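Local coordinates for putative alpha/beta hydrolase fold protein (Candidatus Nitrososphaera gargensis, PDB 5A62) that probably hydrolyses ester bonds as an alpha/beta hydrolase of the carboxylesterase type, from an ammonia-oxidizing archaeon, at residues Thr13-His18 / Glu86-Gly91; Trp39-Gln44 / Glu257-Leu262; Asp76-Leu81 / Ser105-Ala110. All blocks are in the same frame, centred on the assembly; numbering follows the deposited sequence.

Interaction 1: residues Thr13-His18 / Glu86-Gly91; sequences TYYEDH and EHLNIG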
loop_
_atom_site.group_PDB
_atom_site.type_symbol
_atom_site.label_atom_id
_atom_site.label_comp_id
_atom_site.label_asym_id
_atom_site.label_seq_id
_atom_site.Cartn_x
_atom_site.Cartn_y
_atom_site.Cartn_z
ATOM N N THR A 13 14.380 -12.703 -8.190
ATOM C CA THR A 13 13.284 -13.624 -8.233
ATOM C C THR A 13 13.774 -15.015 -8.376
ATOM O O THR A 13 14.454 -15.367 -9.369
ATOM C CB THR A 13 12.393 -13.317 -9.444
ATOM O OG1 THR A 13 11.760 -12.018 -9.234
ATOM C CG2 THR A 13 11.369 -14.360 -9.668
ATOM N N TYR A 14 13.399 -15.869 -7.453
ATOM C CA TYR A 14 13.594 -17.295 -7.595
ATOM C C TYR A 14 12.549 -17.874 -8.466
ATOM O O TYR A 14 11.334 -17.629 -8.264
ATOM C CB TYR A 14 13.588 -18.030 -6.259
ATOM C CG TYR A 14 13.816 -19.482 -6.396
ATOM C CD1 TYR A 14 15.125 -19.992 -6.513
ATOM C CD2 TYR A 14 12.774 -20.349 -6.498
ATOM C CE1 TYR A 14 15.305 -21.370 -6.723
ATOM C CE2 TYR A 14 12.959 -21.709 -6.672
ATOM C CZ TYR A 14 14.237 -22.162 -6.791
ATOM O OH TYR A 14 14.433 -23.521 -7.028
ATOM N N TYR A 15 12.947 -18.664 -9.446
ATOM C CA TYR A 15 12.042 -19.353 -10.328
ATOM C C TYR A 15 12.488 -20.723 -10.682
ATOM O O TYR A 15 13.646 -21.025 -10.484
ATOM C CB TYR A 15 11.786 -18.522 -11.603
ATOM C CG TYR A 15 12.957 -18.546 -12.555
ATOM C CD1 TYR A 15 13.984 -17.653 -12.475
ATOM C CD2 TYR A 15 12.939 -19.480 -13.576
ATOM C CE1 TYR A 15 15.055 -17.685 -13.339
ATOM C CE2 TYR A 15 14.038 -19.572 -14.417
ATOM C CZ TYR A 15 15.066 -18.670 -14.301
ATOM O OH TYR A 15 16.182 -18.648 -15.169
ATOM N N GLU A 16 11.566 -21.519 -11.204
ATOM C CA GLU A 16 11.872 -22.868 -11.808
ATOM C C GLU A 16 11.177 -22.926 -13.117
ATOM O O GLU A 16 10.095 -22.432 -13.330
ATOM C CB GLU A 16 11.472 -23.998 -10.916
ATOM C CG GLU A 16 12.186 -23.991 -9.594
ATOM C CD GLU A 16 11.638 -24.994 -8.600
ATOM O OE1 GLU A 16 10.649 -25.703 -8.864
ATOM O OE2 GLU A 16 12.210 -25.058 -7.468
ATOM N N ASP A 17 11.846 -23.581 -14.082
ATOM C CA ASP A 17 11.376 -23.746 -15.455
ATOM C C ASP A 17 11.466 -25.219 -15.746
ATOM O O ASP A 17 12.589 -25.750 -16.015
ATOM C CB ASP A 17 12.253 -22.931 -16.383
ATOM C CG ASP A 17 11.816 -22.977 -17.846
ATOM O OD1 ASP A 17 10.913 -23.717 -18.213
ATOM O OD2 ASP A 17 12.452 -22.254 -18.640
ATOM N N HIS A 18 10.378 -25.924 -15.629
ATOM C CA HIS A 18 10.328 -27.368 -15.752
ATOM C C HIS A 18 9.839 -27.780 -17.113
ATOM O O HIS A 18 8.949 -27.191 -17.722
ATOM C CB HIS A 18 9.345 -27.915 -14.737
ATOM C CG HIS A 18 9.762 -27.779 -13.306
ATOM N ND1 HIS A 18 9.453 -26.705 -12.482
ATOM C CD2 HIS A 18 10.403 -28.669 -12.510
ATOM C CE1 HIS A 18 9.930 -26.930 -11.272
ATOM N NE2 HIS A 18 10.509 -28.112 -11.269
ATOM N N GLU A 86 9.839 -12.395 -20.166
ATOM C CA GLU A 86 10.813 -11.936 -21.166
ATOM C C GLU A 86 12.112 -12.706 -21.041
ATOM O O GLU A 86 12.707 -13.139 -22.062
ATOM C CB GLU A 86 11.132 -10.467 -21.020
ATOM C CG GLU A 86 10.074 -9.500 -21.302
ATOM C CD GLU A 86 10.428 -8.066 -20.848
ATOM O OE1 GLU A 86 11.486 -7.787 -20.203
ATOM O OE2 GLU A 86 9.547 -7.198 -21.130
ATOM N N HIS A 87 12.594 -12.947 -19.857
ATOM C CA HIS A 87 13.880 -13.656 -19.590
ATOM C C HIS A 87 13.812 -15.028 -20.119
ATOM O O HIS A 87 14.870 -15.535 -20.619
ATOM C CB HIS A 87 14.106 -13.633 -18.088
ATOM C CG HIS A 87 15.290 -14.387 -17.651
ATOM N ND1 HIS A 87 16.561 -14.044 -18.079
ATOM C CD2 HIS A 87 15.425 -15.458 -16.833
ATOM C CE1 HIS A 87 17.417 -14.856 -17.489
ATOM N NE2 HIS A 87 16.772 -15.746 -16.763
ATOM N N LEU A 88 12.672 -15.685 -20.042
ATOM C CA LEU A 88 12.509 -17.057 -20.435
ATOM C C LEU A 88 12.047 -17.163 -21.878
ATOM O O LEU A 88 11.837 -18.273 -22.365
ATOM C CB LEU A 88 11.596 -17.779 -19.472
ATOM C CG LEU A 88 12.164 -17.828 -18.077
ATOM C CD1 LEU A 88 11.123 -18.504 -17.180
ATOM C CD2 LEU A 88 13.510 -18.542 -17.978
ATOM N N ASN A 89 11.886 -16.037 -22.548
ATOM C CA ASN A 89 11.448 -15.978 -23.934
ATOM C C ASN A 89 10.149 -16.686 -24.147
ATOM O O ASN A 89 9.973 -17.453 -25.114
ATOM C CB ASN A 89 12.549 -16.570 -24.821
ATOM C CG ASN A 89 13.883 -15.828 -24.655
ATOM O OD1 ASN A 89 14.863 -16.383 -24.195
ATOM N ND2 ASN A 89 13.905 -14.573 -25.013
ATOM N N ILE A 90 9.222 -16.423 -23.231
ATOM C CA ILE A 90 7.836 -16.943 -23.346
ATOM C C ILE A 90 6.993 -15.928 -24.155
ATOM O O ILE A 90 6.692 -14.839 -23.653
ATOM C CB ILE A 90 7.244 -17.062 -21.908
ATOM C CG1 ILE A 90 8.114 -17.915 -21.017
ATOM C CG2 ILE A 90 5.819 -17.625 -21.874
ATOM C CD1 ILE A 90 8.413 -19.244 -21.596
ATOM N N GLY A 91 6.564 -16.313 -25.357
ATOM C CA GLY A 91 5.654 -15.472 -26.185
ATOM C C GLY A 91 4.153 -15.556 -25.880
ATOM O O GLY A 91 3.468 -14.519 -25.884
HETATM O O HOH W 1 18.170 -17.460 -14.528
#
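Tyr15 and Leu88 make the apolar part of this contact. Leu88 CD2 lies 3.7 Å from Tyr15 CE2, and its other methyl, CD1, is near CD2 and CE2 of the same ring. The leucine and the phenol run past one another head to tail. With Tyr15 CG tucked over its own backbone (chi1 75°), the ring reaches from the strand toward the end of helix 74-87. Leu88 CD2 also comes within 3.9 Å of Asp17 OD2. That carboxylate has its strong partner outside the pair, in a salt bridge with Arg52.

A water may link the polar ends. It is hydrogen-bonded to His87 NE2 at 3.1 Å. It also sits at the edge of the Tyr15 ring, but its 2.4 Å to Tyr15 OH is too short to be trusted, so the bridge is doubtful. Tyr15 OH lies at the edge of the imidazole, in its plane, 3.4 Å from His87 NE2. The two rings are nearly perpendicular, with planes 82° apart.

The chain turns at Asn89, which has positive phi. Asn89 N bonds back to Glu86 O at 3.1 Å, as part of a Schellman motif that closes the helix right beside the contact.

Strand 12-18 runs between strands 3-5 and 52-56 near one border of the mixed sheet. The contact joins this strand to the C-terminal end of helix 74-87, and Ile90 continues onto strand 52-56.

Interaction 2: residues Trp39-Gln44 / Glu257-Leu262; sequences WDYEIQ and EMYDIL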
loop_
_atom_site.group_PDB
_atom_site.type_symbol
_atom_site.label_atom_id
_atom_site.label_comp_id
_atom_site.label_asym_id
_atom_site.label_seq_id
_atom_site.Cartn_x
_atom_site.Cartn_y
_atom_site.Cartn_z
ATOM N N TRP A 39 3.042 -25.900 -4.923
ATOM C CA TRP A 39 2.712 -26.364 -6.287
ATOM C C TRP A 39 3.313 -27.717 -6.608
ATOM O O TRP A 39 3.310 -28.171 -7.769
ATOM C CB TRP A 39 3.146 -25.337 -7.341
ATOM C CG TRP A 39 2.466 -24.022 -7.345
ATOM C CD1 TRP A 39 3.062 -22.742 -7.338
ATOM C CD2 TRP A 39 1.062 -23.764 -7.546
ATOM N NE1 TRP A 39 2.106 -21.795 -7.410
ATOM C CE2 TRP A 39 0.886 -22.365 -7.599
ATOM C CE3 TRP A 39 -0.059 -24.564 -7.699
ATOM C CZ2 TRP A 39 -0.323 -21.792 -7.771
ATOM C CZ3 TRP A 39 -1.254 -23.995 -7.896
ATOM C CH2 TRP A 39 -1.397 -22.578 -7.900
ATOM N N ASP A 40 3.813 -28.436 -5.622
ATOM C CA ASP A 40 4.539 -29.665 -5.913
ATOM C C ASP A 40 3.764 -30.641 -6.779
ATOM O O ASP A 40 4.234 -31.125 -7.821
ATOM C CB ASP A 40 5.027 -30.325 -4.587
ATOM C CG ASP A 40 3.888 -30.603 -3.487
ATOM O OD1 ASP A 40 2.671 -30.259 -3.615
ATOM O OD2 ASP A 40 4.262 -31.219 -2.436
ATOM N N TYR A 41 2.554 -30.929 -6.342
ATOM C CA TYR A 41 1.703 -31.827 -7.044
ATOM C C TYR A 41 1.385 -31.339 -8.438
ATOM O O TYR A 41 1.421 -32.088 -9.418
ATOM C CB TYR A 41 0.398 -32.060 -6.297
ATOM C CG TYR A 41 -0.609 -32.929 -7.019
ATOM C CD1 TYR A 41 -0.392 -34.287 -7.150
ATOM C CD2 TYR A 41 -1.711 -32.373 -7.640
ATOM C CE1 TYR A 41 -1.285 -35.087 -7.850
ATOM C CE2 TYR A 41 -2.610 -33.164 -8.324
ATOM C CZ TYR A 41 -2.403 -34.529 -8.387
ATOM O OH TYR A 41 -3.314 -35.295 -9.111
ATOM N N GLU A 42 1.047 -30.079 -8.544
ATOM C CA GLU A 42 0.644 -29.527 -9.802
ATOM C C GLU A 42 1.795 -29.535 -10.813
ATOM O O GLU A 42 1.541 -29.753 -11.996
ATOM C CB GLU A 42 0.163 -28.050 -9.641
ATOM C CG GLU A 42 -1.143 -27.920 -8.927
ATOM C CD GLU A 42 -1.079 -28.045 -7.455
ATOM O OE1 GLU A 42 -0.022 -28.202 -6.810
ATOM O OE2 GLU A 42 -2.188 -27.944 -6.851
ATOM N N ILE A 43 3.025 -29.260 -10.396
ATOM C CA ILE A 43 4.154 -29.283 -11.319
ATOM C C ILE A 43 4.273 -30.701 -11.900
ATOM O O ILE A 43 4.345 -30.832 -13.133
ATOM C CB ILE A 43 5.425 -28.821 -10.629
ATOM C CG1 ILE A 43 5.344 -27.320 -10.328
ATOM C CG2 ILE A 43 6.634 -29.161 -11.481
ATOM C CD1 ILE A 43 6.375 -26.781 -9.364
ATOM N N GLN A 44 4.210 -31.697 -11.039
ATOM C CA GLN A 44 4.299 -33.095 -11.518
ATOM C C GLN A 44 3.150 -33.439 -12.416
ATOM O O GLN A 44 3.372 -34.024 -13.477
ATOM C CB GLN A 44 4.390 -34.074 -10.335
ATOM C CG GLN A 44 5.715 -33.926 -9.581
ATOM C CD GLN A 44 6.959 -33.791 -10.486
ATOM O OE1 GLN A 44 7.782 -32.881 -10.326
ATOM N NE2 GLN A 44 7.082 -34.690 -11.468
ATOM N N GLU A 257 -11.436 -32.915 -7.541
ATOM C CA GLU A 257 -12.283 -32.235 -8.480
ATOM C C GLU A 257 -11.597 -30.987 -9.066
ATOM O O GLU A 257 -11.809 -30.627 -10.189
ATOM C CB GLU A 257 -13.620 -31.808 -7.865
ATOM C CG GLU A 257 -14.605 -31.347 -8.893
ATOM C CD GLU A 257 -15.928 -30.863 -8.334
ATOM O OE1 GLU A 257 -16.020 -30.666 -7.112
ATOM O OE2 GLU A 257 -16.817 -30.630 -9.207
ATOM N N MET A 258 -10.720 -30.349 -8.289
ATOM C CA MET A 258 -10.069 -29.164 -8.822
ATOM C C MET A 258 -9.249 -29.520 -10.052
ATOM O O MET A 258 -9.145 -28.735 -10.998
ATOM C CB MET A 258 -9.163 -28.512 -7.797
ATOM C CG MET A 258 -8.436 -27.259 -8.267
ATOM S SD MET A 258 -7.817 -26.261 -6.907
ATOM C CE MET A 258 -6.595 -27.304 -6.290
ATOM N N TYR A 259 -8.655 -30.706 -10.019
ATOM C CA TYR A 259 -7.778 -31.090 -11.146
ATOM C C TYR A 259 -8.543 -31.564 -12.355
ATOM O O TYR A 259 -8.101 -31.358 -13.457
ATOM C CB TYR A 259 -6.652 -32.061 -10.715
ATOM C CG TYR A 259 -5.915 -31.460 -9.540
ATOM C CD1 TYR A 259 -5.084 -30.402 -9.736
ATOM C CD2 TYR A 259 -6.181 -31.866 -8.238
ATOM C CE1 TYR A 259 -4.466 -29.783 -8.666
ATOM C CE2 TYR A 259 -5.564 -31.269 -7.168
ATOM C CZ TYR A 259 -4.727 -30.205 -7.383
ATOM O OH TYR A 259 -4.099 -29.553 -6.328
ATOM N N ASP A 260 -9.662 -32.216 -12.108
ATOM C CA ASP A 260 -10.567 -32.583 -13.175
ATOM C C ASP A 260 -10.968 -31.311 -13.889
ATOM O O ASP A 260 -10.885 -31.232 -15.093
ATOM C CB ASP A 260 -11.782 -33.292 -12.586
ATOM C CG ASP A 260 -11.437 -34.669 -11.974
ATOM O OD1 ASP A 260 -10.374 -35.253 -12.259
ATOM O OD2 ASP A 260 -12.264 -35.094 -11.163
ATOM N N ILE A 261 -11.334 -30.272 -13.135
ATOM C CA ILE A 261 -11.730 -29.015 -13.739
ATOM C C ILE A 261 -10.566 -28.329 -14.473
ATOM O O ILE A 261 -10.675 -27.933 -15.624
ATOM C CB ILE A 261 -12.324 -28.082 -12.686
ATOM C CG1 ILE A 261 -13.664 -28.654 -12.193
ATOM C CG2 ILE A 261 -12.543 -26.700 -13.263
ATOM C CD1 ILE A 261 -14.141 -27.992 -10.939
ATOM N N LEU A 262 -9.434 -28.242 -13.790
ATOM C CA LEU A 262 -8.253 -27.629 -14.386
ATOM C C LEU A 262 -7.859 -28.283 -15.702
ATOM O O LEU A 262 -7.585 -27.565 -16.686
ATOM C CB LEU A 262 -7.118 -27.721 -13.373
ATOM C CG LEU A 262 -5.775 -27.138 -13.859
ATOM C CD1 LEU A 262 -5.918 -25.644 -14.010
ATOM C CD2 LEU A 262 -4.601 -27.481 -12.943
#
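The carboxylate of Glu42 is held from two directions. Tyr259 OH donates a hydrogen bond of 2.6 Å to Glu42 OE2, and Lys254 forms a salt bridge with Glu42 OE1. The contact joins two helices of the alpha/beta hydrolase fold, 40-48 and 256-272. Their short segments run in roughly the same direction, 37° apart. The axes are 12.6 Å apart at closest approach, a gap that long side chains must bridge.

Tyr259 does most of this from its helix. Its hydroxyl meets OE2 from above the carboxylate plane, about 45° out of it. Seen from the phenol, OE2 lies at the ring edge, in plane. Glu42 bends at chi2 (79°), which brings its carboxylate across to the hydroxyl. Glu42 CG itself lies alongside the ring, 3.8 Å from Tyr259 CE1. Glu42 is buried, and the hydroxyl and Lys254 probably help to offset its charge. The nearby lysine probably favours the ionised form.

Tyr41 covers one face of the Tyr259 ring. The pair is T-shaped (edge-to-face), with Tyr41 giving the edge. The ring centres are 4.8 Å apart. Tyr41 is exposed, while Tyr259 is buried beneath it. Lys254 also touches both tyrosines.

The neighbouring Met258 packs on Leu243 of strand 239-243. Its methyl end is at the margin of the contact, with CE 4.5 Å from Glu42 OE2. Tyr41 CE2 is poised over the centre of the Tyr259 ring, 3.6 Å above its plane.

Interaction 3: residues Asp76-Leu81 / Ser105-Ala110; sequences DLIDDL and SSMYAA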
loop_
_atom_site.group_PDB
_atom_site.type_symbol
_atom_site.label_atom_id
_atom_site.label_comp_id
_atom_site.label_asym_id
_atom_site.label_seq_id
_atom_site.Cartn_x
_atom_site.Cartn_y
_atom_site.Cartn_z
ATOM N N ASP A 76 4.075 -3.206 -9.728
ATOM C CA ASP A 76 5.418 -3.702 -9.553
ATOM C C ASP A 76 5.476 -5.213 -9.674
ATOM O O ASP A 76 6.413 -5.735 -10.241
ATOM C CB ASP A 76 6.004 -3.216 -8.248
ATOM C CG ASP A 76 6.188 -1.728 -8.247
ATOM O OD1 ASP A 76 6.889 -1.200 -9.160
ATOM O OD2 ASP A 76 5.692 -1.045 -7.314
ATOM N N LEU A 77 4.517 -5.909 -9.114
ATOM C CA LEU A 77 4.446 -7.357 -9.255
ATOM C C LEU A 77 4.181 -7.767 -10.720
ATOM O O LEU A 77 4.713 -8.768 -11.199
ATOM C CB LEU A 77 3.354 -7.991 -8.378
ATOM C CG LEU A 77 3.568 -7.808 -6.892
ATOM C CD1 LEU A 77 2.492 -8.508 -6.109
ATOM C CD2 LEU A 77 4.927 -8.281 -6.378
ATOM N N ILE A 78 3.418 -7.004 -11.431
ATOM C CA ILE A 78 3.178 -7.332 -12.843
ATOM C C ILE A 78 4.457 -7.150 -13.597
ATOM O O ILE A 78 4.797 -7.985 -14.446
ATOM C CB ILE A 78 2.057 -6.451 -13.435
ATOM C CG1 ILE A 78 0.803 -6.376 -12.585
ATOM C CG2 ILE A 78 1.727 -6.929 -14.859
ATOM C CD1 ILE A 78 0.343 -7.685 -11.990
ATOM N N ASP A 79 5.185 -6.083 -13.303
ATOM C CA ASP A 79 6.468 -5.845 -13.966
ATOM C C ASP A 79 7.460 -6.954 -13.615
ATOM O O ASP A 79 8.202 -7.393 -14.517
ATOM C CB ASP A 79 6.988 -4.482 -13.584
ATOM C CG ASP A 79 6.143 -3.343 -14.092
ATOM O OD1 ASP A 79 5.317 -3.485 -14.971
ATOM O OD2 ASP A 79 6.427 -2.219 -13.577
ATOM N N ASP A 80 7.465 -7.470 -12.413
ATOM C CA ASP A 80 8.352 -8.600 -12.080
ATOM C C ASP A 80 8.038 -9.761 -12.942
ATOM O O ASP A 80 8.936 -10.485 -13.426
ATOM C CB ASP A 80 8.154 -9.036 -10.605
ATOM C CG ASP A 80 8.621 -8.003 -9.559
ATOM O OD1 ASP A 80 9.427 -7.088 -9.900
ATOM O OD2 ASP A 80 8.135 -8.158 -8.406
ATOM N N LEU A 81 6.760 -10.070 -13.138
ATOM C CA LEU A 81 6.341 -11.203 -13.990
ATOM C C LEU A 81 6.702 -10.946 -15.438
ATOM O O LEU A 81 7.174 -11.881 -16.124
ATOM C CB LEU A 81 4.836 -11.383 -13.873
ATOM C CG LEU A 81 4.222 -12.474 -14.737
ATOM C CD1 LEU A 81 4.842 -13.809 -14.509
ATOM C CD2 LEU A 81 2.698 -12.538 -14.520
ATOM N N SER A 105 -2.459 -12.439 -12.536
ATOM C CA SER A 105 -2.721 -12.976 -13.868
ATOM C C SER A 105 -3.658 -12.086 -14.627
ATOM O O SER A 105 -3.471 -11.892 -15.846
ATOM C CB SER A 105 -3.244 -14.401 -13.837
ATOM O OG SER A 105 -4.577 -14.547 -13.377
ATOM N N SER A 106 -4.679 -11.543 -13.940
ATOM C CA SER A 106 -5.638 -10.713 -14.614
ATOM C C SER A 106 -5.048 -9.388 -15.094
ATOM O O SER A 106 -5.296 -8.939 -16.221
ATOM C CB SER A 106 -6.866 -10.561 -13.721
ATOM O OG SER A 106 -6.629 -9.683 -12.638
ATOM N N MET A 107 -4.189 -8.773 -14.297
ATOM C CA MET A 107 -3.559 -7.546 -14.693
ATOM C C MET A 107 -2.528 -7.756 -15.779
ATOM O O MET A 107 -2.377 -6.948 -16.688
ATOM C CB MET A 107 -2.848 -6.897 -13.467
ATOM C CG MET A 107 -3.840 -6.352 -12.448
ATOM S SD MET A 107 -3.053 -5.588 -11.021
ATOM C CE MET A 107 -2.306 -4.211 -11.769
ATOM N N TYR A 108 -1.823 -8.872 -15.782
ATOM C CA TYR A 108 -0.890 -9.171 -16.797
ATOM C C TYR A 108 -1.609 -9.355 -18.135
ATOM O O TYR A 108 -1.184 -8.784 -19.114
ATOM C CB TYR A 108 -0.002 -10.404 -16.417
ATOM C CG TYR A 108 1.081 -10.661 -17.409
ATOM C CD1 TYR A 108 2.313 -10.032 -17.330
ATOM C CD2 TYR A 108 0.869 -11.479 -18.484
ATOM C CE1 TYR A 108 3.263 -10.267 -18.308
ATOM C CE2 TYR A 108 1.851 -11.754 -19.398
ATOM C CZ TYR A 108 3.019 -11.104 -19.301
ATOM O OH TYR A 108 4.009 -11.362 -20.263
ATOM N N ALA A 109 -2.666 -10.141 -18.127
ATOM C CA ALA A 109 -3.479 -10.331 -19.345
ATOM C C ALA A 109 -4.015 -9.036 -19.866
ATOM O O ALA A 109 -3.992 -8.773 -21.107
ATOM C CB ALA A 109 -4.601 -11.289 -19.077
ATOM N N ALA A 110 -4.441 -8.151 -18.974
ATOM C CA ALA A 110 -5.006 -6.886 -19.388
ATOM C C ALA A 110 -3.962 -6.037 -20.047
ATOM O O ALA A 110 -4.225 -5.350 -21.063
ATOM C CB ALA A 110 -5.599 -6.181 -18.233
#
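Ile78 meets both Met107 and Tyr108 on the facing helix. Its CD1 presses on Met107 CB at 3.6 Å. Its CG1 lies alongside the same side chain, 3.9 Å from Met107 CE. The methionine is bent at chi3 (67°), which turns its methyl back toward the isoleucine. The isoleucine stands roughly perpendicular to the methionine chain.

The other branch of Ile78 serves Tyr108. CG2 lies 4.0 Å from Tyr108 CA and equally near CD1, where it approaches the edge of the ring. One isoleucine thus fills the space beside two successive residues. The helices come nearest here, with the CA atoms of Ile78 and Tyr108 6.0 Å apart.

One turn further on, Leu81 takes over. Its CD2 touches Tyr108 CD1 at 3.8 Å and sits equally close to CG, at the root of the ring. All four side chains are buried, and no hydrogen bond joins the two segments.

The segment axes cross at -70° and approach to 9.6 Å. Helix 100-111 follows a probable nucleophile elbow at Ser99. Its Ser105 and Ala109 rest on strand 116-122, and Met107 also reaches Val202 of helix 202-209. Further along helix 74-87, Arg82 and Leu85 also touch Tyr108.

Interactions 1 and 3 both use helix 74-87, and their centres are 14 Å apart. Interaction 3 is buried and wholly apolar, where this helix crosses helix 100-111. Interaction 1 lies at the helix's end, is only partly buried, and has a possible, doubtful water link beside its apolar contact. Interaction 2 joins two other helices across a wider gap. It is largely buried, yet relies on a charged group and an edge-to-face pair of tyrosines. It touches interaction 1 where His18 packs on Ile43. Interactions 2 and 3 do not touch and lie on opposite sides of the chain's centre, about 23 Å apart between contact centres.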